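Local coordinates for protein AimR transcriptional regulator (Bacillus phage phi3T, PDB 5ZVV) that activates transcription of the phage aimX locus as a homodimer, apparently promoting the lytic cycle until the arbitrium peptide converts it to an inactive monomer, at residues 115-120 against 187-192; 132-137 against 153-158; 173-178 against 191-196; 216-221 against 228-233. All coordinates share one frame; numbering follows the deposited sequence.

How the contacts relate
Following the chain from the N terminus, contact 1 opens on helix 108-124 and closes 67 residues later on helix 184-203. Within that long loop lies contact 2, a short closure between helices 130-139 and 145-161. Contact 3 begins after contact 2 has closed: it folds the loop at 173-178 back onto helix 184-203, and it ends on the same helix as contact 1, sharing S191 and R192. Contact 4 follows in series and pairs helix 207-220 with helix 224-237. Helix 184-203 carries contacts 1 and 3 and touches the other two: R192 hydrogen-bonds to Y157 of contact 2, and the selenomethionine M195 packs against contact 4, whereas contacts 2 and 4 do not touch.

Contact 1 (115-120 against 187-192); sequences KVYSLH and ESFKSR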
loop_
_atom_site.group_PDB
_atom_site.type_symbol
_atom_site.label_atom_id
_atom_site.label_comp_id
_atom_site.label_asym_id
_atom_site.label_seq_id
_atom_site.Cartn_x
_atom_site.Cartn_y
_atom_site.Cartn_z
ATOM N N LYS A 115 7.386 0.480 25.998
ATOM C CA LYS A 115 7.250 1.525 24.991
ATOM C C LYS A 115 6.732 0.960 23.676
ATOM O O LYS A 115 5.892 1.584 23.015
ATOM C CB LYS A 115 8.590 2.235 24.793
ATOM C CG LYS A 115 8.955 3.158 25.949
ATOM C CD LYS A 115 10.457 3.210 26.193
ATOM C CE LYS A 115 11.200 3.864 25.045
ATOM N NZ LYS A 115 12.670 3.881 25.286
ATOM N N VAL A 116 7.206 -0.226 23.286
ATOM C CA VAL A 116 6.751 -0.823 22.033
ATOM C C VAL A 116 5.282 -1.216 22.133
ATOM O O VAL A 116 4.487 -0.937 21.228
ATOM C CB VAL A 116 7.635 -2.022 21.651
ATOM C CG1 VAL A 116 7.069 -2.730 20.430
ATOM C CG2 VAL A 116 9.055 -1.559 21.379
ATOM N N TYR A 117 4.894 -1.865 23.235
ATOM C CA TYR A 117 3.490 -2.224 23.403
ATOM C C TYR A 117 2.619 -0.991 23.600
ATOM O O TYR A 117 1.442 -0.997 23.220
ATOM C CB TYR A 117 3.324 -3.193 24.572
ATOM C CG TYR A 117 3.590 -4.629 24.181
ATOM C CD1 TYR A 117 4.886 -5.125 24.113
ATOM C CD2 TYR A 117 2.544 -5.484 23.862
ATOM C CE1 TYR A 117 5.131 -6.436 23.746
ATOM C CE2 TYR A 117 2.779 -6.795 23.495
ATOM C CZ TYR A 117 4.073 -7.265 23.438
ATOM O OH TYR A 117 4.304 -8.569 23.076
ATOM N N SER A 118 3.174 0.072 24.183
ATOM C CA SER A 118 2.442 1.330 24.262
ATOM C C SER A 118 2.156 1.877 22.869
ATOM O O SER A 118 1.037 2.325 22.588
ATOM C CB SER A 118 3.227 2.343 25.093
ATOM O OG SER A 118 2.481 3.532 25.275
ATOM N N LEU A 119 3.157 1.842 21.980
ATOM C CA LEU A 119 2.927 2.240 20.593
ATOM C C LEU A 119 1.886 1.348 19.931
ATOM O O LEU A 119 1.004 1.838 19.215
ATOM C CB LEU A 119 4.236 2.201 19.804
ATOM C CG LEU A 119 5.327 3.201 20.187
ATOM C CD1 LEU A 119 6.545 3.005 19.304
ATOM C CD2 LEU A 119 4.811 4.623 20.079
ATOM N N HIS A 120 1.985 0.036 20.155
ATOM C CA HIS A 120 1.008 -0.914 19.628
ATOM C C HIS A 120 -0.410 -0.529 20.037
ATOM O O HIS A 120 -1.332 -0.503 19.210
ATOM C CB HIS A 120 1.364 -2.318 20.125
ATOM C CG HIS A 120 0.349 -3.367 19.794
ATOM N ND1 HIS A 120 -0.136 -3.560 18.520
ATOM C CD2 HIS A 120 -0.250 -4.301 20.570
ATOM C CE1 HIS A 120 -1.002 -4.557 18.526
ATOM N NE2 HIS A 120 -1.089 -5.025 19.757
ATOM N N GLU A 187 6.284 -18.609 20.311
ATOM C CA GLU A 187 5.063 -19.311 19.923
ATOM C C GLU A 187 3.875 -18.356 19.848
ATOM O O GLU A 187 3.028 -18.473 18.950
ATOM C CB GLU A 187 4.780 -20.452 20.901
ATOM C CG GLU A 187 5.865 -21.515 20.926
ATOM C CD GLU A 187 6.106 -22.122 19.561
ATOM O OE1 GLU A 187 5.151 -22.683 18.980
ATOM O OE2 GLU A 187 7.245 -22.026 19.061
ATOM N N SER A 188 3.796 -17.405 20.784
ATOM C CA SER A 188 2.732 -16.405 20.737
ATOM C C SER A 188 2.804 -15.593 19.448
ATOM O O SER A 188 1.800 -15.426 18.738
ATOM C CB SER A 188 2.827 -15.493 21.964
ATOM O OG SER A 188 1.661 -14.701 22.115
ATOM N N PHE A 189 3.999 -15.092 19.121
ATOM C CA PHE A 189 4.177 -14.337 17.885
ATOM C C PHE A 189 3.848 -15.193 16.670
ATOM O O PHE A 189 3.258 -14.703 15.696
ATOM C CB PHE A 189 5.607 -13.804 17.801
ATOM C CG PHE A 189 5.906 -12.707 18.787
ATOM C CD1 PHE A 189 4.897 -12.163 19.570
ATOM C CD2 PHE A 189 7.193 -12.208 18.920
ATOM C CE1 PHE A 189 5.164 -11.151 20.474
ATOM C CE2 PHE A 189 7.467 -11.188 19.821
ATOM C CZ PHE A 189 6.452 -10.662 20.599
ATOM N N LYS A 190 4.218 -16.476 16.712
ATOM C CA LYS A 190 3.882 -17.383 15.620
ATOM C C LYS A 190 2.377 -17.448 15.410
ATOM O O LYS A 190 1.893 -17.361 14.277
ATOM C CB LYS A 190 4.446 -18.779 15.893
ATOM C CG LYS A 190 5.918 -18.961 15.538
ATOM C CD LYS A 190 6.361 -20.392 15.820
ATOM C CE LYS A 190 7.843 -20.595 15.548
ATOM N NZ LYS A 190 8.293 -21.950 15.980
ATOM N N SER A 191 1.615 -17.600 16.494
ATOM C CA SER A 191 0.162 -17.638 16.354
ATOM C C SER A 191 -0.373 -16.330 15.778
ATOM O O SER A 191 -1.238 -16.342 14.889
ATOM C CB SER A 191 -0.484 -17.949 17.703
ATOM O OG SER A 191 -0.196 -16.938 18.652
ATOM N N ARG A 192 0.143 -15.192 16.258
ATOM C CA ARG A 192 -0.263 -13.895 15.714
ATOM C C ARG A 192 -0.073 -13.842 14.201
ATOM O O ARG A 192 -1.026 -13.606 13.441
ATOM C CB ARG A 192 0.532 -12.770 16.380
ATOM C CG ARG A 192 0.175 -12.448 17.823
ATOM C CD ARG A 192 1.069 -11.315 18.307
ATOM N NE ARG A 192 0.830 -10.913 19.688
ATOM C CZ ARG A 192 -0.010 -9.948 20.052
ATOM N NH1 ARG A 192 -0.712 -9.294 19.137
ATOM N NH2 ARG A 192 -0.152 -9.643 21.333
HETATM O O HOH W 1 -3.283 -7.632 19.551
#
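Y117 meets F189 and H120 faces R192 across two helices that stand well apart, the Y117 and F189 CA atoms being 13.3 Å from each other; long side chains, with F150 of helix 145-161 and a water, bridge the gap. Y117 comes first along 115-120. Its CG lies beside the backbone N (chi1 -83°), and the phenol ring carries its OH to the edge of the F189 ring, near the ring plane, with Y117 OH 3.8 Å from F189 CE1. The hydroxyl is hydrogen-bonded to E84 of helix 77-88, and the F189 edge lies against it as an apolar neighbour. One helical turn on, H120 points toward helix 184-203, its CG anti to the backbone N (chi1 173°). H120 NE2 stops 4.3 Å from R192 NH1 with no direct bond. A water lies in the plane of the imidazole: it accepts from R192 NH1 at 3.1 Å and makes a weak bond with H120 NE2. The guanidinium, at the end of an extended chain, is held by salt bridges from NE to E84 and from NH2 to D87, while NH1 also bonds to Y157. D87 also bonds weakly to H120 NE2. F150 is stacked on Y117 and edge-to-face with H120. E84 thus joins the two halves, OE1 taking Y117 OH and OE2 taking R192 NE and S188 OG; with D87 it probably offsets the arginine charge.

Contact 2 (132-137 against 153-158); sequences DAIRES and AMLMYA
Helices 130-139 and 145-161 come nearest in these segments at I134 and L155, whose CA atoms are 8.6 Å apart, and no hydrogen bond joins them. I134 and L155 also make the one apolar side-chain contact. The ethyl arm of I134 brings its CG1 to 4.3 Å from L155 CD1, a loose van der Waals approach. L155 points toward the facing helix, with CG beside its own backbone N (chi1 -64°), and presents a methyl branch to the isoleucine. Beside this pair, the selenomethionine M154 sends an almost fully extended chain toward 132-137. Its terminal methyl, CE, ends 4.5 Å from the carbonyl O of A133, where the small alanine side chain also points toward helix 145-161. Helix 108-124 covers the flank through L119 and H120, which M154 touches, and L123, which A133 touches. On another side the second subunit arrives: its N131 packs on I134 and L155, and its I134 on R135. The arrangement is that of two successive antiparallel helices joined by a short turn, consistent with the TPR-like helical hairpins of this family, here forming part of the dimer interface.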
loop_
_atom_site.group_PDB
_atom_site.type_symbol
_atom_site.label_atom_id
_atom_site.label_comp_id
_atom_site.label_asym_id
_atom_site.label_seq_id
_atom_site.Cartn_x
_atom_site.Cartn_y
_atom_site.Cartn_z
ATOM N N ASP A 132 4.230 8.038 12.631
ATOM C CA ASP A 132 4.635 8.453 13.971
ATOM C C ASP A 132 5.018 7.251 14.822
ATOM O O ASP A 132 5.915 7.340 15.668
ATOM C CB ASP A 132 3.512 9.242 14.644
ATOM C CG ASP A 132 3.397 10.657 14.124
ATOM O OD1 ASP A 132 4.241 11.062 13.299
ATOM O OD2 ASP A 132 2.460 11.368 14.548
ATOM N N ALA A 133 4.337 6.120 14.622
ATOM C CA ALA A 133 4.713 4.899 15.326
ATOM C C ALA A 133 6.045 4.359 14.826
ATOM O O ALA A 133 6.814 3.789 15.607
ATOM C CB ALA A 133 3.619 3.842 15.175
ATOM N N ILE A 134 6.336 4.531 13.535
ATOM C CA ILE A 134 7.628 4.107 13.007
ATOM C C ILE A 134 8.750 4.973 13.576
ATOM O O ILE A 134 9.799 4.462 13.987
ATOM C CB ILE A 134 7.601 4.134 11.469
ATOM C CG1 ILE A 134 6.541 3.161 10.943
ATOM C CG2 ILE A 134 8.973 3.795 10.900
ATOM C CD1 ILE A 134 6.394 3.162 9.439
ATOM N N ARG A 135 8.542 6.292 13.622
ATOM C CA ARG A 135 9.559 7.188 14.169
ATOM C C ARG A 135 9.764 6.943 15.659
ATOM O O ARG A 135 10.900 6.790 16.122
ATOM C CB ARG A 135 9.172 8.645 13.917
ATOM C CG ARG A 135 9.048 9.006 12.452
ATOM C CD ARG A 135 8.776 10.487 12.264
ATOM N NE ARG A 135 8.187 10.756 10.956
ATOM C CZ ARG A 135 6.889 10.950 10.750
ATOM N NH1 ARG A 135 6.042 10.916 11.769
ATOM N NH2 ARG A 135 6.436 11.183 9.526
ATOM N N GLU A 136 8.670 6.917 16.426
ATOM C CA GLU A 136 8.770 6.644 17.858
ATOM C C GLU A 136 9.422 5.294 18.117
ATOM O O GLU A 136 10.215 5.148 19.056
ATOM C CB GLU A 136 7.386 6.706 18.502
ATOM C CG GLU A 136 7.045 8.062 19.082
ATOM C CD GLU A 136 7.975 8.450 20.214
ATOM O OE1 GLU A 136 8.171 7.626 21.132
ATOM O OE2 GLU A 136 8.522 9.571 20.179
ATOM N N SER A 137 9.102 4.294 17.293
ATOM C CA SER A 137 9.799 3.018 17.380
ATOM C C SER A 137 11.291 3.199 17.138
ATOM O O SER A 137 12.117 2.515 17.757
ATOM C CB SER A 137 9.206 2.026 16.378
ATOM O OG SER A 137 9.873 0.778 16.440
ATOM N N ALA A 153 5.936 -6.573 13.536
ATOM C CA ALA A 153 4.709 -7.357 13.427
ATOM C C ALA A 153 3.478 -6.539 13.797
ATOM O O ALA A 153 2.402 -6.742 13.222
ATOM C CB ALA A 153 4.805 -8.602 14.311
HETATM N N MSE A 154 3.615 -5.612 14.740
HETATM C CA MSE A 154 2.498 -4.780 15.176
HETATM C C MSE A 154 2.007 -3.869 14.060
HETATM O O MSE A 154 0.857 -3.434 14.064
HETATM C CB MSE A 154 2.896 -3.938 16.389
HETATM C CG MSE A 154 3.798 -2.766 16.052
HETATM SE SE MSE A 154 4.326 -1.773 17.641
HETATM C CE MSE A 154 5.076 -0.177 16.799
ATOM N N LEU A 155 2.896 -3.570 13.110
ATOM C CA LEU A 155 2.512 -2.722 11.989
ATOM C C LEU A 155 1.481 -3.408 11.107
ATOM O O LEU A 155 0.701 -2.736 10.427
ATOM C CB LEU A 155 3.745 -2.344 11.166
ATOM C CG LEU A 155 4.806 -1.487 11.853
ATOM C CD1 LEU A 155 5.924 -1.138 10.882
ATOM C CD2 LEU A 155 4.192 -0.219 12.442
HETATM N N MSE A 156 1.454 -4.738 11.115
HETATM C CA MSE A 156 0.530 -5.504 10.283
HETATM C C MSE A 156 -0.917 -5.310 10.710
HETATM O O MSE A 156 -1.819 -5.322 9.872
HETATM C CB MSE A 156 0.887 -6.991 10.321
HETATM C CG MSE A 156 2.251 -7.312 9.753
HETATM SE SE MSE A 156 2.641 -9.220 9.815
HETATM C CE MSE A 156 1.299 -9.848 8.540
ATOM N N TYR A 157 -1.139 -5.139 12.017
ATOM C CA TYR A 157 -2.491 -4.878 12.498
ATOM C C TYR A 157 -3.000 -3.534 11.995
ATOM O O TYR A 157 -4.150 -3.425 11.553
ATOM C CB TYR A 157 -2.536 -4.934 14.025
ATOM C CG TYR A 157 -2.273 -6.311 14.596
ATOM C CD1 TYR A 157 -3.222 -7.318 14.494
ATOM C CD2 TYR A 157 -1.078 -6.599 15.244
ATOM C CE1 TYR A 157 -2.984 -8.579 15.013
ATOM C CE2 TYR A 157 -0.832 -7.854 15.766
ATOM C CZ TYR A 157 -1.790 -8.840 15.648
ATOM O OH TYR A 157 -1.550 -10.089 16.168
ATOM N N ALA A 158 -2.159 -2.499 12.052
ATOM C CA ALA A 158 -2.562 -1.187 11.555
ATOM C C ALA A 158 -2.807 -1.222 10.049
ATOM O O ALA A 158 -3.818 -0.698 9.561
ATOM C CB ALA A 158 -1.501 -0.145 11.908
#

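Contact 3 (173-178 against 191-196); sequences KLLEFD and SRVSML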
loop_
_atom_site.group_PDB
_atom_site.type_symbol
_atom_site.label_atom_id
_atom_site.label_comp_id
_atom_site.label_asym_id
_atom_site.label_seq_id
_atom_site.Cartn_x
_atom_site.Cartn_y
_atom_site.Cartn_z
ATOM N N LYS A 173 7.364 -10.244 5.346
ATOM C CA LYS A 173 8.574 -10.771 4.733
ATOM C C LYS A 173 9.833 -10.323 5.462
ATOM O O LYS A 173 10.898 -10.905 5.235
ATOM C CB LYS A 173 8.638 -10.361 3.260
ATOM C CG LYS A 173 7.548 -10.989 2.410
ATOM C CD LYS A 173 7.578 -10.469 0.987
ATOM C CE LYS A 173 6.351 -10.926 0.216
ATOM N NZ LYS A 173 6.338 -10.374 -1.168
ATOM N N LEU A 174 9.737 -9.327 6.337
ATOM C CA LEU A 174 10.882 -8.887 7.122
ATOM C C LEU A 174 10.970 -9.583 8.474
ATOM O O LEU A 174 11.942 -9.368 9.206
ATOM C CB LEU A 174 10.827 -7.368 7.325
ATOM C CG LEU A 174 10.711 -6.525 6.053
ATOM C CD1 LEU A 174 10.634 -5.038 6.391
ATOM C CD2 LEU A 174 11.868 -6.810 5.105
ATOM N N LEU A 175 9.986 -10.410 8.818
ATOM C CA LEU A 175 9.956 -11.095 10.107
ATOM C C LEU A 175 10.805 -12.358 10.023
ATOM O O LEU A 175 10.399 -13.349 9.408
ATOM C CB LEU A 175 8.519 -11.427 10.496
ATOM C CG LEU A 175 7.568 -10.240 10.634
ATOM C CD1 LEU A 175 6.174 -10.726 10.978
ATOM C CD2 LEU A 175 8.078 -9.273 11.688
ATOM N N GLU A 176 11.980 -12.324 10.647
ATOM C CA GLU A 176 12.880 -13.474 10.702
ATOM C C GLU A 176 12.646 -14.183 12.031
ATOM O O GLU A 176 13.134 -13.746 13.076
ATOM C CB GLU A 176 14.335 -13.037 10.545
ATOM C CG GLU A 176 14.666 -12.387 9.200
ATOM C CD GLU A 176 14.542 -13.349 8.030
ATOM O OE1 GLU A 176 14.272 -12.885 6.901
ATOM O OE2 GLU A 176 14.715 -14.569 8.237
ATOM N N PHE A 177 11.887 -15.280 11.992
ATOM C CA PHE A 177 11.623 -16.039 13.210
ATOM C C PHE A 177 12.880 -16.692 13.769
ATOM O O PHE A 177 12.927 -16.994 14.967
ATOM C CB PHE A 177 10.553 -17.100 12.952
ATOM C CG PHE A 177 9.152 -16.556 12.918
ATOM C CD1 PHE A 177 8.415 -16.428 14.086
ATOM C CD2 PHE A 177 8.573 -16.169 11.722
ATOM C CE1 PHE A 177 7.128 -15.928 14.060
ATOM C CE2 PHE A 177 7.285 -15.667 11.689
ATOM C CZ PHE A 177 6.562 -15.548 12.859
ATOM N N ASP A 178 13.898 -16.913 12.932
ATOM C CA ASP A 178 15.152 -17.478 13.419
ATOM C C ASP A 178 15.869 -16.529 14.370
ATOM O O ASP A 178 16.645 -16.977 15.221
ATOM C CB ASP A 178 16.060 -17.837 12.243
ATOM C CG ASP A 178 15.610 -19.094 11.524
ATOM O OD1 ASP A 178 14.653 -19.739 12.000
ATOM O OD2 ASP A 178 16.214 -19.437 10.483
ATOM N N SER A 191 1.615 -17.600 16.494
ATOM C CA SER A 191 0.162 -17.638 16.354
ATOM C C SER A 191 -0.373 -16.330 15.778
ATOM O O SER A 191 -1.238 -16.342 14.889
ATOM C CB SER A 191 -0.484 -17.949 17.703
ATOM O OG SER A 191 -0.196 -16.938 18.652
ATOM N N ARG A 192 0.143 -15.192 16.258
ATOM C CA ARG A 192 -0.263 -13.895 15.714
ATOM C C ARG A 192 -0.073 -13.842 14.201
ATOM O O ARG A 192 -1.026 -13.606 13.441
ATOM C CB ARG A 192 0.532 -12.770 16.380
ATOM C CG ARG A 192 0.175 -12.448 17.823
ATOM C CD ARG A 192 1.069 -11.315 18.307
ATOM N NE ARG A 192 0.830 -10.913 19.688
ATOM C CZ ARG A 192 -0.010 -9.948 20.052
ATOM N NH1 ARG A 192 -0.712 -9.294 19.137
ATOM N NH2 ARG A 192 -0.152 -9.643 21.333
ATOM N N VAL A 193 1.166 -14.055 13.746
ATOM C CA VAL A 193 1.463 -13.977 12.319
ATOM C C VAL A 193 0.648 -15.001 11.541
ATOM O O VAL A 193 0.219 -14.736 10.411
ATOM C CB VAL A 193 2.977 -14.152 12.089
ATOM C CG1 VAL A 193 3.299 -14.123 10.600
ATOM C CG2 VAL A 193 3.745 -13.066 12.828
ATOM N N SER A 194 0.403 -16.173 12.131
ATOM C CA SER A 194 -0.414 -17.183 11.466
ATOM C C SER A 194 -1.813 -16.656 11.191
ATOM O O SER A 194 -2.349 -16.832 10.091
ATOM C CB SER A 194 -0.477 -18.455 12.310
ATOM O OG SER A 194 0.631 -19.298 12.052
HETATM N N MSE A 195 -2.424 -16.004 12.176
HETATM C CA MSE A 195 -3.765 -15.477 11.952
HETATM C C MSE A 195 -3.768 -14.357 10.916
HETATM O O MSE A 195 -4.636 -14.320 10.026
HETATM C CB MSE A 195 -4.382 -14.992 13.263
HETATM C CG MSE A 195 -4.956 -16.133 14.084
HETATM SE SE MSE A 195 -5.803 -17.467 12.920
HETATM C CE MSE A 195 -7.236 -16.358 12.178
ATOM N N LEU A 196 -2.793 -13.452 11.025
ATOM C CA LEU A 196 -2.713 -12.347 10.074
ATOM C C LEU A 196 -2.585 -12.860 8.642
ATOM O O LEU A 196 -3.320 -12.429 7.743
ATOM C CB LEU A 196 -1.548 -11.428 10.441
ATOM C CG LEU A 196 -1.839 -10.570 11.678
ATOM C CD1 LEU A 196 -0.602 -9.831 12.161
ATOM C CD2 LEU A 196 -2.965 -9.589 11.379
#
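V193 takes the whole load on the helix side, one methyl meeting both L175 and F177 of the preceding loop. With CG1 anti to the backbone N (chi1 178°), CG2 is the branch left facing the loop. L175 reaches it tip to tip, L175 CD1 standing 3.8 Å from V193 CG2. F177 meets V193 from the loop side with its ring edge: F177 CZ is 3.8 Å from V193 CG2, and V193 CB also lies near the ring plane. That methyl thus touches a leucine methyl and an aromatic edge set about at right angles around it, the tight part of the contact. F149 of helix 145-161 extends it, touching L175 and meeting the F177 ring with the planes inclined at about 55°. On the solvent side, K173, L174, E176 and D178 are exposed and make no contact with 191-196, and a glycerol, probably from the crystallisation liquor, lies about 4 Å from the F177 side chain. A hydrogen bond from K186 to F177 O ties the loop to the start of helix 184-203. Such a loop between successive helices, with L175 and F177 turned back onto helix 184-203, is consistent with the TPR-like fold of this family.

Contact 4 (216-221 against 228-233); sequences RAIENS and FFAYLT
I218 supplies all the side-chain contacts from 216-221, meeting A230 with one carbon and the Y231 ring with another. Its CD1 methyl sits over one face of the phenol, 3.5 Å from the centroid of the Y231 ring and 14° off the ring normal, a well-centred CH-pi contact. The two side chains cross at about a right angle, and I218 CG2 comes within 3.8 Å of Y231 OH. One bond nearer the backbone, I218 CG1 presses on A230 CB at 3.5 Å, closer than usual for two carbons. The small alanine brings the backbones near here, with the I218 and A230 CA atoms 6.7 Å apart. Placing CG1 beside the backbone N (chi1 -70°) and running the chain on extended carries CD1 out over the ring. Further out, T233 ties its helix internally: its OG1 donates to F229 O at 2.7 Å, from the opposite face of that carbonyl to the backbone N of T233; N199 OD1, a second acceptor, competes for that proton. The selenomethionine M195 of helix 184-203 packs against A217, A230 and T233, spanning both helices. Beyond, F228, F229 and L232 pack on helix 260-277, so helix 224-237 lies between that helix and the pair 184-203 and 207-220.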
loop_
_atom_site.group_PDB
_atom_site.type_symbol
_atom_site.label_atom_id
_atom_site.label_comp_id
_atom_site.label_asym_id
_atom_site.label_seq_id
_atom_site.Cartn_x
_atom_site.Cartn_y
_atom_site.Cartn_z
ATOM N N ARG A 216 -2.605 -24.068 11.547
ATOM C CA ARG A 216 -1.335 -23.946 12.254
ATOM C C ARG A 216 -1.483 -23.081 13.502
ATOM O O ARG A 216 -0.908 -23.393 14.556
ATOM C CB ARG A 216 -0.262 -23.386 11.321
ATOM C CG ARG A 216 1.130 -23.555 11.878
ATOM C CD ARG A 216 2.219 -23.392 10.842
ATOM N NE ARG A 216 3.525 -23.568 11.469
ATOM C CZ ARG A 216 4.269 -22.571 11.940
ATOM N NH1 ARG A 216 5.435 -22.827 12.512
ATOM N NH2 ARG A 216 3.853 -21.317 11.829
ATOM N N ALA A 217 -2.261 -21.999 13.406
ATOM C CA ALA A 217 -2.537 -21.182 14.582
ATOM C C ALA A 217 -3.222 -22.001 15.668
ATOM O O ALA A 217 -2.857 -21.908 16.845
ATOM C CB ALA A 217 -3.393 -19.976 14.198
ATOM N N ILE A 218 -4.211 -22.818 15.290
ATOM C CA ILE A 218 -4.888 -23.672 16.264
ATOM C C ILE A 218 -3.909 -24.661 16.884
ATOM O O ILE A 218 -3.986 -24.970 18.079
ATOM C CB ILE A 218 -6.078 -24.397 15.604
ATOM C CG1 ILE A 218 -7.196 -23.408 15.278
ATOM C CG2 ILE A 218 -6.598 -25.515 16.498
ATOM C CD1 ILE A 218 -8.206 -23.939 14.280
ATOM N N GLU A 219 -2.967 -25.169 16.084
ATOM C CA GLU A 219 -2.038 -26.177 16.581
ATOM C C GLU A 219 -1.004 -25.580 17.525
ATOM O O GLU A 219 -0.516 -26.276 18.423
ATOM C CB GLU A 219 -1.350 -26.877 15.406
ATOM C CG GLU A 219 -2.283 -27.760 14.581
ATOM C CD GLU A 219 -1.759 -28.035 13.177
ATOM O OE1 GLU A 219 -0.594 -27.683 12.887
ATOM O OE2 GLU A 219 -2.518 -28.599 12.360
ATOM N N ASN A 220 -0.661 -24.305 17.351
ATOM C CA ASN A 220 0.363 -23.666 18.166
ATOM C C ASN A 220 -0.191 -22.848 19.325
ATOM O O ASN A 220 0.597 -22.320 20.116
ATOM C CB ASN A 220 1.253 -22.781 17.291
ATOM C CG ASN A 220 2.142 -23.586 16.364
ATOM O OD1 ASN A 220 2.434 -24.753 16.622
ATOM N ND2 ASN A 220 2.581 -22.962 15.276
ATOM N N SER A 221 -1.510 -22.713 19.448
ATOM C CA SER A 221 -2.068 -21.785 20.422
ATOM C C SER A 221 -3.290 -22.374 21.106
ATOM O O SER A 221 -4.100 -23.060 20.477
ATOM C CB SER A 221 -2.447 -20.453 19.762
ATOM O OG SER A 221 -2.971 -19.545 20.717
ATOM N N PHE A 228 -10.609 -18.834 18.203
ATOM C CA PHE A 228 -11.906 -18.350 17.740
ATOM C C PHE A 228 -11.804 -17.778 16.333
ATOM O O PHE A 228 -12.549 -18.180 15.431
ATOM C CB PHE A 228 -12.463 -17.303 18.709
ATOM C CG PHE A 228 -13.669 -16.581 18.179
ATOM C CD1 PHE A 228 -14.919 -17.180 18.207
ATOM C CD2 PHE A 228 -13.553 -15.311 17.639
ATOM C CE1 PHE A 228 -16.027 -16.525 17.707
ATOM C CE2 PHE A 228 -14.660 -14.650 17.140
ATOM C CZ PHE A 228 -15.897 -15.259 17.173
ATOM N N PHE A 229 -10.878 -16.839 16.119
ATOM C CA PHE A 229 -10.742 -16.275 14.781
ATOM C C PHE A 229 -10.197 -17.284 13.777
ATOM O O PHE A 229 -10.428 -17.128 12.574
ATOM C CB PHE A 229 -9.866 -15.023 14.820
ATOM C CG PHE A 229 -10.590 -13.812 15.331
ATOM C CD1 PHE A 229 -11.609 -13.238 14.585
ATOM C CD2 PHE A 229 -10.276 -13.263 16.561
ATOM C CE1 PHE A 229 -12.292 -12.131 15.051
ATOM C CE2 PHE A 229 -10.956 -12.153 17.036
ATOM C CZ PHE A 229 -11.964 -11.587 16.279
ATOM N N ALA A 230 -9.506 -18.326 14.242
ATOM C CA ALA A 230 -9.031 -19.357 13.330
ATOM C C ALA A 230 -10.190 -20.186 12.785
ATOM O O ALA A 230 -10.310 -20.377 11.567
ATOM C CB ALA A 230 -8.009 -20.245 14.034
ATOM N N TYR A 231 -11.058 -20.687 13.673
ATOM C CA TYR A 231 -12.224 -21.436 13.207
ATOM C C TYR A 231 -13.195 -20.543 12.446
ATOM O O TYR A 231 -13.846 -20.999 11.498
ATOM C CB TYR A 231 -12.923 -22.116 14.385
ATOM C CG TYR A 231 -12.205 -23.355 14.858
ATOM C CD1 TYR A 231 -12.156 -24.494 14.062
ATOM C CD2 TYR A 231 -11.569 -23.388 16.092
ATOM C CE1 TYR A 231 -11.498 -25.632 14.482
ATOM C CE2 TYR A 231 -10.905 -24.522 16.522
ATOM C CZ TYR A 231 -10.873 -25.642 15.712
ATOM O OH TYR A 231 -10.215 -26.774 16.131
ATOM N N LEU A 232 -13.302 -19.275 12.848
ATOM C CA LEU A 232 -14.067 -18.310 12.070
ATOM C C LEU A 232 -13.526 -18.206 10.649
ATOM O O LEU A 232 -14.297 -18.189 9.681
ATOM C CB LEU A 232 -14.033 -16.948 12.767
ATOM C CG LEU A 232 -15.111 -15.926 12.416
ATOM C CD1 LEU A 232 -16.481 -16.433 12.842
ATOM C CD2 LEU A 232 -14.800 -14.584 13.069
ATOM N N THR A 233 -12.197 -18.162 10.504
ATOM C CA THR A 233 -11.601 -18.054 9.175
ATOM C C THR A 233 -11.829 -19.319 8.356
ATOM O O THR A 233 -12.146 -19.239 7.164
ATOM C CB THR A 233 -10.104 -17.755 9.286
ATOM O OG1 THR A 233 -9.911 -16.513 9.973
ATOM C CG2 THR A 233 -9.476 -17.658 7.902
#